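Local coordinates for SusD homolog (Bacteroides thetaiotaomicron VPI-5482, PDB 3IHV), which probably binds glycans at the outer membrane and helps their uptake, like other SusD-type proteins, at residues W220-K225 with E406-W411. Numbering follows the deposited sequence.
Sequences WEAAAK and EALNEW
Where Trp220 meets Ala407, helix 219-232 and helix 397-412 run roughly antiparallel, their local axes 8.0 Å apart and their directions 141° from each other. Alanines permit this closeness: the methyl of Ala407 lies 3.5 Å from Trp220 O and also touches CB of Ala223 and of Ala224. Next to these methyls each helix sends a tryptophan, broad and flat enough to cover its neighbour, across to the other, and the aliphatic part of a glutamate covers each ring. Glu410, bent at chi2 (-64°), lays CG over the six-membered ring of Trp220, 3.5 Å from its centroid in a CH-pi contact; glutamate suits the place because its carboxylate still reaches Arg452 in a salt bridge. The pairing is consistent with the helical, TPR-related scaffold of SusD proteins; helix 195-210 also touches Trp220, through Ala207 and Ala210. Obliquely to the ring, Glu406 OE2 approaches Trp220 CH2 at 3.6 Å; OE2 also accepts a hydrogen bond from Trp476 NE1, and OE1 forms a salt bridge with Arg475. Were Trp220 an alanine, a gap would probably open beside Ala407, and the Glu410 methylenes would lose the ring they rest on. Trp411, with CG anti to its own N (chi1 168°), brings one face of its indole against Glu221, whose CB sits 3.6 Å from the five-membered ring's centroid and whose carboxylate stacks nearly parallel to the ring. Within the same helix as Glu221, one turn on, Lys225 NZ forms a salt bridge with Glu221 OE2 (2.7 Å), steadying that carboxylate, and the Lys225 chain, crossing Trp411 at about a right angle, sets CE against Trp411 CH2.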
loop_
_atom_site.group_PDB
_atom_site.type_symbol
_atom_site.label_atom_id
_atom_site.label_comp_id
_atom_site.label_asym_id
_atom_site.label_seq_id
_atom_site.Cartn_x
_atom_site.Cartn_y
_atom_site.Cartn_z
ATOM N N TRP A 220 1.748 20.853 3.947
ATOM C CA TRP A 220 3.086 20.437 3.547
ATOM C C TRP A 220 4.063 20.663 4.700
ATOM O O TRP A 220 4.912 19.809 5.020
ATOM C CB TRP A 220 3.551 21.189 2.317
ATOM C CG TRP A 220 2.861 20.825 1.010
ATOM C CD1 TRP A 220 2.126 21.657 0.232
ATOM C CD2 TRP A 220 2.905 19.582 0.328
ATOM N NE1 TRP A 220 1.705 21.014 -0.881
ATOM C CE2 TRP A 220 2.157 19.725 -0.843
ATOM C CE3 TRP A 220 3.479 18.356 0.603
ATOM C CZ2 TRP A 220 1.990 18.707 -1.746
ATOM C CZ3 TRP A 220 3.289 17.317 -0.294
ATOM C CH2 TRP A 220 2.553 17.495 -1.451
ATOM N N GLU A 221 3.956 21.818 5.319
ATOM C CA GLU A 221 4.759 22.120 6.482
ATOM C C GLU A 221 4.501 21.104 7.595
ATOM O O GLU A 221 5.429 20.662 8.236
ATOM C CB GLU A 221 4.451 23.532 6.971
ATOM C CG GLU A 221 5.113 23.879 8.288
ATOM C CD GLU A 221 4.843 25.280 8.727
ATOM O OE1 GLU A 221 4.137 26.033 8.009
ATOM O OE2 GLU A 221 5.366 25.620 9.798
ATOM N N ALA A 222 3.237 20.704 7.791
ATOM C CA ALA A 222 2.909 19.728 8.839
ATOM C C ALA A 222 3.541 18.380 8.511
ATOM O O ALA A 222 4.086 17.691 9.384
ATOM C CB ALA A 222 1.381 19.604 9.017
ATOM N N ALA A 223 3.468 17.973 7.238
ATOM C CA ALA A 223 4.075 16.703 6.814
ATOM C C ALA A 223 5.593 16.741 7.096
ATOM O O ALA A 223 6.184 15.796 7.646
ATOM C CB ALA A 223 3.818 16.482 5.303
ATOM N N ALA A 224 6.225 17.824 6.690
ATOM C CA ALA A 224 7.669 17.971 6.866
ATOM C C ALA A 224 8.060 17.973 8.354
ATOM O O ALA A 224 9.040 17.359 8.720
ATOM C CB ALA A 224 8.172 19.262 6.188
ATOM N N LYS A 225 7.316 18.712 9.186
ATOM C CA LYS A 225 7.626 18.764 10.625
ATOM C C LYS A 225 7.448 17.405 11.311
ATOM O O LYS A 225 8.226 17.034 12.198
ATOM C CB LYS A 225 6.817 19.842 11.302
ATOM C CG LYS A 225 7.320 21.220 10.888
ATOM C CD LYS A 225 6.627 22.360 11.597
ATOM C CE LYS A 225 7.342 23.663 11.285
ATOM N NZ LYS A 225 6.731 24.787 12.012
ATOM N N GLU A 406 9.864 15.420 -0.344
ATOM C CA GLU A 406 8.778 16.014 -1.142
ATOM C C GLU A 406 8.158 17.210 -0.423
ATOM O O GLU A 406 8.021 18.288 -0.963
ATOM C CB GLU A 406 7.695 14.957 -1.449
ATOM C CG GLU A 406 6.522 15.488 -2.243
ATOM C CD GLU A 406 5.440 14.467 -2.472
ATOM O OE1 GLU A 406 5.619 13.255 -2.120
ATOM O OE2 GLU A 406 4.426 14.889 -3.068
ATOM N N ALA A 407 7.796 16.999 0.837
ATOM C CA ALA A 407 7.096 18.043 1.612
ATOM C C ALA A 407 7.971 19.243 1.894
ATOM O O ALA A 407 7.498 20.404 1.825
ATOM C CB ALA A 407 6.541 17.450 2.951
ATOM N N LEU A 408 9.244 19.009 2.235
ATOM C CA LEU A 408 10.155 20.133 2.414
ATOM C C LEU A 408 10.219 20.998 1.158
ATOM O O LEU A 408 10.178 22.225 1.224
ATOM C CB LEU A 408 11.565 19.646 2.752
ATOM C CG LEU A 408 11.784 19.153 4.195
ATOM C CD1 LEU A 408 13.118 18.417 4.293
ATOM C CD2 LEU A 408 11.752 20.373 5.115
ATOM N N ASN A 409 10.331 20.351 0.001
ATOM C CA ASN A 409 10.452 21.084 -1.267
ATOM C C ASN A 409 9.180 21.851 -1.544
ATOM O O ASN A 409 9.237 22.979 -2.007
ATOM C CB ASN A 409 10.761 20.098 -2.392
ATOM C CG ASN A 409 10.913 20.757 -3.727
ATOM O OD1 ASN A 409 11.724 21.662 -3.892
ATOM N ND2 ASN A 409 10.179 20.256 -4.718
ATOM N N GLU A 410 8.030 21.258 -1.222
ATOM C CA GLU A 410 6.766 21.946 -1.450
ATOM C C GLU A 410 6.616 23.141 -0.510
ATOM O O GLU A 410 6.256 24.259 -0.920
ATOM C CB GLU A 410 5.586 20.997 -1.240
ATOM C CG GLU A 410 5.494 19.840 -2.192
ATOM C CD GLU A 410 5.260 20.224 -3.663
ATOM O OE1 GLU A 410 4.775 21.363 -3.949
ATOM O OE2 GLU A 410 5.569 19.346 -4.510
ATOM N N TRP A 411 6.909 22.923 0.771
ATOM C CA TRP A 411 6.786 24.013 1.755
ATOM C C TRP A 411 7.763 25.179 1.546
ATOM O O TRP A 411 7.357 26.369 1.540
ATOM C CB TRP A 411 6.916 23.406 3.144
ATOM C CG TRP A 411 7.098 24.306 4.242
ATOM C CD1 TRP A 411 6.532 25.534 4.422
ATOM C CD2 TRP A 411 7.844 24.027 5.432
ATOM N NE1 TRP A 411 6.940 26.057 5.611
ATOM C CE2 TRP A 411 7.729 25.147 6.261
ATOM C CE3 TRP A 411 8.589 22.927 5.869
ATOM C CZ2 TRP A 411 8.362 25.228 7.509
ATOM C CZ3 TRP A 411 9.224 22.994 7.094
ATOM C CH2 TRP A 411 9.088 24.138 7.915
#